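Long-range contacts in flavin reductase domain protein, FMN-binding (PDB 3HMZ), which binds flavin mononucleotide and is probably an oxidoreductase acting on CH-NH groups with NAD or NADP as acceptor: residues Q39-A47 against L101-L109; G78-Q89 against F125-K136. All blocks are in the same frame, centred on the assembly; numbering follows the deposited sequence. Where two conformers were deposited one is given.

Contact 1: Q39-A47 against L101-L109; sequences QGIDNVMAA and LADDANKLL. With FMN (flavin mononucleotide), chain B.
Lys-107 and Asn-43 meet across this contact and share one oxygen of the flavin mononucleotide phosphate. Among the polar contacts, Lys-107 NZ donates to Val-44 O at 2.7 Å and to FMN O1P at 2.9 Å; a weak bond to FMN O5' and bonds to Val-96 O and, weakly, Gln-99 O lie around the same nitrogen. The side chain reaches this spot extended throughout, CG trans to the backbone N (chi1 176°). Asn-43 ND2 meets FMN O1P at 2.8 Å in a nearly straight bond (173°), and Leu-101 N reaches the same oxygen equally straight (172°), which gives O1P three donors from the two segments. The ammonium charge next to the phosphate would probably stabilise its negative charge. An alanine in place of Lys-107 is likely to leave Val-44 O without its donor and the phosphate without this ammonium group.

Two apolar pairs join the segments: Ile-41 CG2 lies 4.1 Å from Leu-101 CD2, and Leu-108 CD2 meets Val-44 CG2 at 3.8 Å, the latter side chains at about a right angle. Leu-108 CD1 rests near Asp-42 O.

Van der Waals packing covers the Asn-43 amide. Leu-101 CD2 is 3.6 Å from Asn-43 CG, the two side chains running past each other in opposite directions, while Asn-43 OD1 is buried against Leu-101 CB and Lys-107 CD with no polar partner in the model.

Ser-100, Thr-70 and Lys-69 also hydrogen-bond the cofactor, and the site is the phosphate end of the FMN pocket of a flavin reductase-like domain, built where strand 41-55 faces the start of helix 107-111.

Contact 2: G78-Q89 against F125-K136; sequences GMFVIQVPTVAQ and FVAGCSAWLACK. With EDO (1,2-ethanediol), chain E.
Gln-83 and Trp-132 form a non-hydrogen-bonded pair of antiparallel strands 79-84 and 131-136, whose axes run at 161°. From Gln-83 CB, the first contacts are Ala-131 O at 3.2 Å and Trp-132 CD1. CG, set between the backbone N and carbonyl carbon (chi1 52°), lies 3.8 Å from Cys-129 SG. The bend at chi2 then carries CD over to Val-126 CG2. At the tip, OE1 accepts from Val-126 N at 2.8 Å, the donor standing above the amide plane, and lies at the edge of the indole, in its plane; the amide and ring planes are 86° apart. NE2 is held by Ser-35 OG and Leu-33 O, so bonds at both ends fix the amide's rotation. Trp-132 NE1 in turn donates to Val-126 O at 2.9 Å.

Farther along, Cys-135 CB sits over the Phe-80 ring, 3.7 Å from its centroid, and Val-81 CG2 covers a face of Phe-125 in the same CH-pi manner. Backbone bonds in both directions join Phe-80 to Cys-135 and Ile-82 to Leu-133.

Strand 79-84, which follows helix 69-77, is thus bracketed in the antiparallel sheet by strands 131-138 and 32-38, with Phe-80 and Cys-135 packed on strands 58-63 and 149-160.

How the contacts relate
After strands 14-16 and 32-38 the chain turns through 39-40 into strand 41-55, whose start forms 39-47 with that turn, then passes through strand 58-63 and helix 69-77 into 78-89. Contact 1 closes a loop of 53 residues when 101-109 returns to 39-47; contact 2 closes one of 35 when 125-136 meets 78-89. Because 78-89 lies inside the first loop and 125-136 beyond it, the two cross. Contact 1 ties the 101-106 loop and the start of helix 107-111 to strand 41-55 beside the FMN phosphate; contact 2 pairs strands 79-84 and 131-138 of the main sheet and brings in strand 125-126 of the small two-stranded sheet. Their centres are about 15 Å apart, yet Val-44 CG2 packs on Val-126 CG2 at 3.8 Å.

Contact 1: Q39-A47 against L101-L109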
loop_
_atom_site.group_PDB
_atom_site.type_symbol
_atom_site.label_atom_id
_atom_site.label_comp_id
_atom_site.label_asym_id
_atom_site.label_seq_id
_atom_site.Cartn_x
_atom_site.Cartn_y
_atom_site.Cartn_z
ATOM N N GLN A 39 -4.020 28.986 -2.003
ATOM C CA GLN A 39 -4.465 30.363 -1.766
ATOM C C GLN A 39 -4.889 30.547 -0.299
ATOM O O GLN A 39 -5.945 31.104 0.034
ATOM C CB GLN A 39 -5.526 30.752 -2.808
ATOM C CG GLN A 39 -4.942 30.794 -4.211
ATOM C CD GLN A 39 -3.734 31.719 -4.310
ATOM O OE1 GLN A 39 -2.721 31.381 -4.925
ATOM N NE2 GLN A 39 -3.826 32.879 -3.670
ATOM N N GLY A 40 -4.031 30.027 0.585
ATOM C CA GLY A 40 -4.234 30.114 2.024
ATOM C C GLY A 40 -5.275 29.245 2.693
ATOM O O GLY A 40 -5.472 29.373 3.901
ATOM N N ILE A 41 -5.920 28.367 1.941
ATOM C CA ILE A 41 -6.956 27.494 2.462
ATOM C C ILE A 41 -6.338 26.091 2.533
ATOM O O ILE A 41 -5.701 25.641 1.591
ATOM C CB ILE A 41 -8.202 27.434 1.540
ATOM C CG1 ILE A 41 -8.764 28.866 1.272
ATOM C CG2 ILE A 41 -9.254 26.507 2.146
ATOM C CD1 ILE A 41 -9.274 29.543 2.538
ATOM N N ASP A 42 -6.560 25.430 3.645
ATOM C CA ASP A 42 -6.045 24.078 3.904
ATOM C C ASP A 42 -7.132 23.036 3.745
ATOM O O ASP A 42 -8.319 23.288 3.954
ATOM C CB ASP A 42 -5.481 24.016 5.337
ATOM C CG ASP A 42 -4.230 24.845 5.511
ATOM O OD1 ASP A 42 -3.389 24.843 4.612
ATOM O OD2 ASP A 42 -4.034 25.459 6.577
ATOM N N ASN A 43 -6.703 21.827 3.404
ATOM C CA ASN A 43 -7.601 20.719 3.340
ATOM C C ASN A 43 -6.877 19.421 3.678
ATOM O O ASN A 43 -5.658 19.341 3.591
ATOM C CB ASN A 43 -8.270 20.565 1.979
ATOM C CG ASN A 43 -9.560 19.788 2.048
ATOM O OD1 ASN A 43 -10.172 19.646 3.111
ATOM N ND2 ASN A 43 -9.998 19.285 0.892
ATOM N N VAL A 44 -7.668 18.458 4.115
ATOM C CA VAL A 44 -7.198 17.118 4.447
ATOM C C VAL A 44 -8.267 16.123 3.927
ATOM O O VAL A 44 -9.451 16.329 4.126
ATOM C CB VAL A 44 -7.018 16.929 5.984
ATOM C CG1 VAL A 44 -6.506 15.481 6.319
ATOM C CG2 VAL A 44 -6.144 18.043 6.612
HETATM N N MSE A 45 -7.810 15.031 3.315
HETATM C CA MSE A 45 -8.655 13.893 2.960
HETATM C C MSE A 45 -7.938 12.589 3.324
HETATM O O MSE A 45 -6.751 12.606 3.642
HETATM C CB MSE A 45 -8.994 13.878 1.464
HETATM C CG MSE A 45 -7.786 13.740 0.533
HETATM SE SE MSE A 45 -8.264 13.481 -1.301
HETATM C CE MSE A 45 -7.826 11.623 -1.527
ATOM N N ALA A 46 -8.683 11.488 3.277
ATOM C CA ALA A 46 -8.124 10.153 3.505
ATOM C C ALA A 46 -7.753 9.536 2.153
ATOM O O ALA A 46 -8.466 9.721 1.145
ATOM C CB ALA A 46 -9.089 9.251 4.237
ATOM N N ALA A 47 -6.626 8.829 2.119
ATOM C CA ALA A 47 -6.215 8.056 0.946
ATOM C C ALA A 47 -5.656 6.697 1.346
ATOM O O ALA A 47 -4.632 6.621 2.038
ATOM C CB ALA A 47 -5.191 8.799 0.060
ATOM N N LEU A 101 -14.498 19.331 1.419
ATOM C CA LEU A 101 -14.371 20.755 1.702
ATOM C C LEU A 101 -15.249 21.578 0.758
ATOM O O LEU A 101 -15.701 22.644 1.138
ATOM C CB LEU A 101 -12.920 21.208 1.569
ATOM C CG LEU A 101 -12.599 22.664 1.950
ATOM C CD1 LEU A 101 -12.869 22.934 3.420
ATOM C CD2 LEU A 101 -11.178 22.949 1.585
ATOM N N ALA A 102 -15.498 21.078 -0.460
ATOM C CA ALA A 102 -16.400 21.792 -1.403
ATOM C C ALA A 102 -17.817 21.996 -0.812
ATOM O O ALA A 102 -18.518 22.961 -1.189
ATOM C CB ALA A 102 -16.487 21.032 -2.725
ATOM N N ASP A 103 -18.261 21.100 0.068
ATOM C CA ASP A 103 -19.590 21.151 0.685
ATOM C C ASP A 103 -19.678 21.859 2.017
ATOM O O ASP A 103 -20.781 22.173 2.452
ATOM C CB ASP A 103 -20.135 19.736 0.809
ATOM C CG ASP A 103 -20.245 19.041 -0.541
ATOM O OD1 ASP A 103 -20.749 19.670 -1.487
ATOM O OD2 ASP A 103 -19.841 17.868 -0.661
ATOM N N ASP A 104 -18.542 22.107 2.681
ATOM C CA ASP A 104 -18.546 22.804 3.969
ATOM C C ASP A 104 -17.174 23.354 4.205
ATOM O O ASP A 104 -16.229 22.592 4.439
ATOM C CB ASP A 104 -18.977 21.886 5.115
ATOM C CG ASP A 104 -19.276 22.651 6.438
ATOM O OD1 ASP A 104 -18.736 23.726 6.669
ATOM O OD2 ASP A 104 -20.083 22.163 7.253
ATOM N N ALA A 105 -17.050 24.680 4.182
ATOM C CA ALA A 105 -15.780 25.378 4.438
ATOM C C ALA A 105 -15.182 25.067 5.809
ATOM O O ALA A 105 -13.999 25.237 5.989
ATOM C CB ALA A 105 -15.981 26.885 4.309
ATOM N N ASN A 106 -16.017 24.617 6.746
ATOM C CA ASN A 106 -15.601 24.261 8.095
ATOM C C ASN A 106 -15.254 22.789 8.226
ATOM O O ASN A 106 -15.218 22.290 9.328
ATOM C CB ASN A 106 -16.695 24.642 9.114
ATOM C CG ASN A 106 -16.903 26.145 9.220
ATOM O OD1 ASN A 106 -18.059 26.609 9.322
ATOM N ND2 ASN A 106 -15.843 26.906 9.142
ATOM N N LYS A 107 -15.000 22.094 7.120
ATOM C CA LYS A 107 -14.667 20.660 7.175
ATOM C C LYS A 107 -13.691 20.295 8.293
ATOM O O LYS A 107 -13.955 19.360 9.057
ATOM C CB LYS A 107 -14.094 20.194 5.827
ATOM C CG LYS A 107 -13.637 18.761 5.838
ATOM C CD LYS A 107 -13.117 18.297 4.516
ATOM C CE LYS A 107 -12.658 16.822 4.623
ATOM N NZ LYS A 107 -12.038 16.338 3.338
ATOM N N LEU A 108 -12.574 21.009 8.363
ATOM C CA LEU A 108 -11.522 20.645 9.319
ATOM C C LEU A 108 -11.997 20.737 10.751
ATOM O O LEU A 108 -11.767 19.799 11.520
ATOM C CB LEU A 108 -10.215 21.378 9.034
ATOM C CG LEU A 108 -9.647 21.128 7.630
ATOM C CD1 LEU A 108 -8.277 21.792 7.519
ATOM C CD2 LEU A 108 -9.516 19.612 7.207
ATOM N N LEU A 109 -12.716 21.815 11.104
ATOM C CA LEU A 109 -13.220 21.877 12.485
ATOM C C LEU A 109 -14.303 20.799 12.700
ATOM O O LEU A 109 -14.352 20.219 13.786
ATOM C CB LEU A 109 -13.606 23.298 12.968
ATOM C CG LEU A 109 -14.887 24.029 12.618
ATOM C CD1 LEU A 109 -16.157 23.267 13.038
ATOM C CD2 LEU A 109 -14.919 25.377 13.239
HETATM N N1 FMN B . -10.131 9.138 -2.356
HETATM C C2 FMN B . -9.138 9.115 -3.306
HETATM O O2 FMN B . -9.206 9.890 -4.259
HETATM N N3 FMN B . -8.076 8.245 -3.148
HETATM C C4 FMN B . -7.978 7.372 -2.109
HETATM O O4 FMN B . -6.987 6.595 -2.060
HETATM C C4A FMN B . -9.010 7.391 -1.158
HETATM N N5 FMN B . -8.978 6.550 -0.061
HETATM C C5A FMN B . -9.869 6.679 0.994
HETATM C C6 FMN B . -9.709 5.941 2.177
HETATM C C7 FMN B . -10.614 6.053 3.228
HETATM C C7M FMN B . -10.418 5.273 4.490
HETATM C C8 FMN B . -11.705 6.916 3.094
HETATM C C8M FMN B . -12.724 7.067 4.205
HETATM C C9 FMN B . -11.843 7.647 1.922
HETATM C C9A FMN B . -10.961 7.563 0.856
HETATM N N10 FMN B . -11.080 8.303 -0.318
HETATM C C10 FMN B . -10.083 8.275 -1.280
HETATM C "C1'" FMN B . -12.150 9.347 -0.489
HETATM C "C2'" FMN B . -11.732 10.780 -0.132
HETATM O "O2'" FMN B . -10.985 10.835 1.095
HETATM C "C3'" FMN B . -13.026 11.579 -0.031
HETATM O "O3'" FMN B . -13.629 11.640 -1.320
HETATM C "C4'" FMN B . -12.862 12.958 0.639
HETATM O "O4'" FMN B . -14.157 13.359 1.075
HETATM C "C5'" FMN B . -12.272 14.025 -0.262
HETATM O "O5'" FMN B . -12.258 15.246 0.478
HETATM P P FMN B . -12.014 16.638 -0.272
HETATM O O1P FMN B . -12.282 17.661 0.819
HETATM O O2P FMN B . -10.621 16.688 -0.832
HETATM O O3P FMN B . -13.008 16.738 -1.400
#

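Contact 2: G78-Q89 against F125-K136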
loop_
_atom_site.group_PDB
_atom_site.type_symbol
_atom_site.label_atom_id
_atom_site.label_comp_id
_atom_site.label_asym_id
_atom_site.label_seq_id
_atom_site.Cartn_x
_atom_site.Cartn_y
_atom_site.Cartn_z
ATOM N N GLY A 78 1.153 22.258 -6.342
ATOM C CA GLY A 78 2.236 21.313 -6.596
ATOM C C GLY A 78 2.922 20.724 -5.373
ATOM O O GLY A 78 4.014 20.178 -5.482
HETATM N N MSE A 79 2.285 20.877 -4.209
HETATM C CA MSE A 79 2.846 20.434 -2.928
HETATM C C MSE A 79 1.748 19.819 -2.071
HETATM O O MSE A 79 0.599 20.223 -2.130
HETATM C CB MSE A 79 3.395 21.638 -2.148
HETATM C CG MSE A 79 4.537 22.408 -2.782
HETATM SE SE MSE A 79 6.201 21.434 -2.760
HETATM C CE MSE A 79 6.431 20.960 -0.904
ATOM N N PHE A 80 2.134 18.859 -1.236
ATOM C CA PHE A 80 1.200 18.257 -0.287
ATOM C C PHE A 80 1.988 17.520 0.785
ATOM O O PHE A 80 3.206 17.350 0.686
ATOM C CB PHE A 80 0.172 17.348 -0.991
ATOM C CG PHE A 80 0.774 16.233 -1.815
ATOM C CD1 PHE A 80 1.148 16.451 -3.151
ATOM C CD2 PHE A 80 0.871 14.943 -1.301
ATOM C CE1 PHE A 80 1.656 15.443 -3.923
ATOM C CE2 PHE A 80 1.375 13.910 -2.085
ATOM C CZ PHE A 80 1.762 14.162 -3.410
ATOM N N VAL A 81 1.254 17.096 1.816
ATOM C CA VAL A 81 1.824 16.283 2.879
ATOM C C VAL A 81 1.035 14.956 2.892
ATOM O O VAL A 81 -0.205 14.911 2.735
ATOM C CB VAL A 81 1.763 16.939 4.277
ATOM C CG1 VAL A 81 2.301 15.983 5.380
ATOM C CG2 VAL A 81 2.517 18.286 4.293
ATOM N N ILE A 82 1.805 13.883 3.039
ATOM C CA ILE A 82 1.269 12.526 3.298
ATOM C C ILE A 82 1.634 12.232 4.743
ATOM O O ILE A 82 2.781 12.383 5.157
ATOM C CB ILE A 82 1.889 11.468 2.380
ATOM C CG1 ILE A 82 1.478 11.729 0.918
ATOM C CG2 ILE A 82 1.514 10.041 2.808
ATOM C CD1 ILE A 82 -0.026 11.641 0.663
ATOM N N GLN A 83 0.644 11.848 5.529
ATOM C CA GLN A 83 0.875 11.553 6.932
ATOM C C GLN A 83 0.112 10.313 7.352
ATOM O O GLN A 83 -0.921 9.986 6.793
ATOM C CB GLN A 83 0.555 12.765 7.829
ATOM C CG GLN A 83 -0.824 13.399 7.624
ATOM C CD GLN A 83 -0.747 14.770 7.052
ATOM O OE1 GLN A 83 -0.291 15.684 7.764
ATOM N NE2 GLN A 83 -1.209 14.945 5.806
ATOM N N VAL A 84 0.673 9.620 8.332
ATOM C CA VAL A 84 0.183 8.330 8.793
ATOM C C VAL A 84 -0.660 8.510 10.040
ATOM O O VAL A 84 -0.110 8.794 11.112
ATOM C CB VAL A 84 1.376 7.373 9.059
ATOM C CG1 VAL A 84 0.869 6.017 9.480
ATOM C CG2 VAL A 84 2.277 7.209 7.785
ATOM N N PRO A 85 -1.980 8.334 9.933
ATOM C CA PRO A 85 -2.828 8.469 11.105
ATOM C C PRO A 85 -2.697 7.243 12.030
ATOM O O PRO A 85 -2.147 6.198 11.651
ATOM C CB PRO A 85 -4.232 8.603 10.507
ATOM C CG PRO A 85 -4.157 7.801 9.289
ATOM C CD PRO A 85 -2.787 8.116 8.735
ATOM N N THR A 86 -3.206 7.432 13.232
ATOM C CA THR A 86 -3.191 6.426 14.274
ATOM C C THR A 86 -4.592 5.882 14.517
ATOM O O THR A 86 -5.586 6.480 14.112
ATOM C CB THR A 86 -2.715 7.029 15.585
ATOM O OG1 THR A 86 -3.699 7.970 16.010
ATOM C CG2 THR A 86 -1.325 7.635 15.454
ATOM N N VAL A 87 -4.650 4.770 15.245
ATOM C CA VAL A 87 -5.932 4.194 15.706
ATOM C C VAL A 87 -6.742 5.237 16.491
ATOM O O VAL A 87 -7.954 5.294 16.356
ATOM C CB VAL A 87 -5.704 2.911 16.511
ATOM C CG1 VAL A 87 -6.955 2.552 17.350
ATOM C CG2 VAL A 87 -5.305 1.789 15.573
ATOM N N ALA A 88 -6.062 6.094 17.273
ATOM C CA ALA A 88 -6.730 7.207 18.001
ATOM C C ALA A 88 -7.475 8.148 17.057
ATOM O O ALA A 88 -8.454 8.782 17.462
ATOM C CB ALA A 88 -5.744 8.001 18.830
ATOM N N GLN A 89 -6.995 8.236 15.808
ATOM C CA GLN A 89 -7.571 9.057 14.753
ATOM C C GLN A 89 -8.509 8.291 13.826
ATOM O O GLN A 89 -8.790 8.734 12.706
ATOM C CB GLN A 89 -6.437 9.694 13.956
ATOM C CG GLN A 89 -5.585 10.644 14.786
ATOM C CD GLN A 89 -4.388 11.130 14.000
ATOM O OE1 GLN A 89 -3.638 10.335 13.465
ATOM N NE2 GLN A 89 -4.177 12.447 13.975
ATOM N N PHE A 125 0.250 20.308 8.257
ATOM C CA PHE A 125 0.545 18.986 8.789
ATOM C C PHE A 125 -0.541 18.657 9.840
ATOM O O PHE A 125 -0.949 19.549 10.616
ATOM C CB PHE A 125 1.906 18.970 9.463
ATOM C CG PHE A 125 3.064 19.135 8.515
ATOM C CD1 PHE A 125 3.393 20.368 7.988
ATOM C CD2 PHE A 125 3.827 18.045 8.161
ATOM C CE1 PHE A 125 4.478 20.494 7.118
ATOM C CE2 PHE A 125 4.918 18.171 7.337
ATOM C CZ PHE A 125 5.243 19.424 6.796
ATOM N N VAL A 126 -0.971 17.400 9.904
ATOM C CA VAL A 126 -2.026 16.992 10.828
ATOM C C VAL A 126 -1.439 16.571 12.172
ATOM O O VAL A 126 -0.649 15.640 12.254
ATOM C CB VAL A 126 -2.934 15.908 10.223
ATOM C CG1 VAL A 126 -4.009 15.478 11.221
ATOM C CG2 VAL A 126 -3.540 16.370 8.849
ATOM N N ALA A 127 -1.828 17.266 13.228
ATOM C CA ALA A 127 -1.426 16.911 14.590
ATOM C C ALA A 127 -1.947 15.533 14.987
ATOM O O ALA A 127 -3.051 15.155 14.595
ATOM C CB ALA A 127 -1.950 17.954 15.622
ATOM N N GLY A 128 -1.124 14.781 15.709
ATOM C CA GLY A 128 -1.498 13.493 16.255
ATOM C C GLY A 128 -1.092 12.295 15.423
ATOM O O GLY A 128 -1.195 11.155 15.883
ATOM N N CYS A 129 -0.665 12.521 14.172
ATOM C CA CYS A 129 -0.239 11.416 13.314
ATOM C C CYS A 129 1.104 10.890 13.831
ATOM O O CYS A 129 1.748 11.512 14.696
ATOM C CB CYS A 129 -0.079 11.900 11.883
ATOM S SG CYS A 129 -1.661 12.438 11.169
ATOM N N SER A 130 1.489 9.725 13.331
ATOM C CA SER A 130 2.768 9.133 13.700
ATOM C C SER A 130 3.934 9.589 12.822
ATOM O O SER A 130 5.074 9.494 13.250
ATOM C CB SER A 130 2.683 7.617 13.717
ATOM O OG SER A 130 2.313 7.142 12.456
ATOM N N ALA A 131 3.644 9.999 11.589
ATOM C CA ALA A 131 4.691 10.335 10.637
ATOM C C ALA A 131 4.134 11.232 9.564
ATOM O O ALA A 131 2.924 11.181 9.273
ATOM C CB ALA A 131 5.244 9.020 9.995
ATOM N N TRP A 132 5.020 12.060 8.988
ATOM C CA TRP A 132 4.674 13.031 7.969
ATOM C C TRP A 132 5.761 13.066 6.900
ATOM O O TRP A 132 6.950 13.009 7.230
ATOM C CB TRP A 132 4.566 14.430 8.556
ATOM C CG TRP A 132 3.648 14.578 9.741
ATOM C CD1 TRP A 132 2.367 15.040 9.721
ATOM C CD2 TRP A 132 3.959 14.304 11.111
ATOM N NE1 TRP A 132 1.838 15.033 10.991
ATOM C CE2 TRP A 132 2.795 14.575 11.862
ATOM C CE3 TRP A 132 5.080 13.810 11.766
ATOM C CZ2 TRP A 132 2.755 14.412 13.224
ATOM C CZ3 TRP A 132 5.048 13.651 13.106
ATOM C CH2 TRP A 132 3.886 13.948 13.830
ATOM N N LEU A 133 5.336 13.179 5.641
ATOM C CA LEU A 133 6.205 13.268 4.496
ATOM C C LEU A 133 5.782 14.490 3.663
ATOM O O LEU A 133 4.644 14.535 3.163
ATOM C CB LEU A 133 6.122 11.994 3.658
ATOM C CG LEU A 133 6.474 10.654 4.344
ATOM C CD1 LEU A 133 5.300 10.004 5.087
ATOM C CD2 LEU A 133 7.036 9.648 3.303
ATOM N N ALA A 134 6.679 15.473 3.531
ATOM C CA ALA A 134 6.452 16.659 2.679
ATOM C C ALA A 134 6.773 16.256 1.231
ATOM O O ALA A 134 7.836 15.700 0.970
ATOM C CB ALA A 134 7.303 17.783 3.122
ATOM N N CYS A 135 5.842 16.547 0.323
ATOM C CA CYS A 135 5.898 16.061 -1.051
ATOM C C CYS A 135 5.781 17.185 -2.070
ATOM O O CYS A 135 4.985 18.103 -1.926
ATOM C CB CYS A 135 4.755 15.086 -1.304
ATOM S SG CYS A 135 4.783 13.613 -0.263
ATOM N N LYS A 136 6.604 17.066 -3.108
ATOM C CA LYS A 136 6.621 17.987 -4.236
ATOM C C LYS A 136 6.151 17.183 -5.448
ATOM O O LYS A 136 6.810 16.227 -5.855
ATOM C CB LYS A 136 8.008 18.543 -4.490
ATOM C CG LYS A 136 8.090 19.562 -5.664
ATOM C CD LYS A 136 9.517 19.965 -5.877
ATOM C CE LYS A 136 9.592 21.010 -6.989
ATOM N NZ LYS A 136 11.019 21.345 -7.308
HETATM C C1 EDO E . 2.918 17.686 17.040
HETATM O O1 EDO E . 3.290 18.909 16.378
HETATM C C2 EDO E . 1.893 16.975 16.183
HETATM O O2 EDO E . 1.370 15.779 16.744
HETATM O O HOH W 1 0.294 5.292 13.011
HETATM O O HOH W 2 -3.055 10.215 17.528
#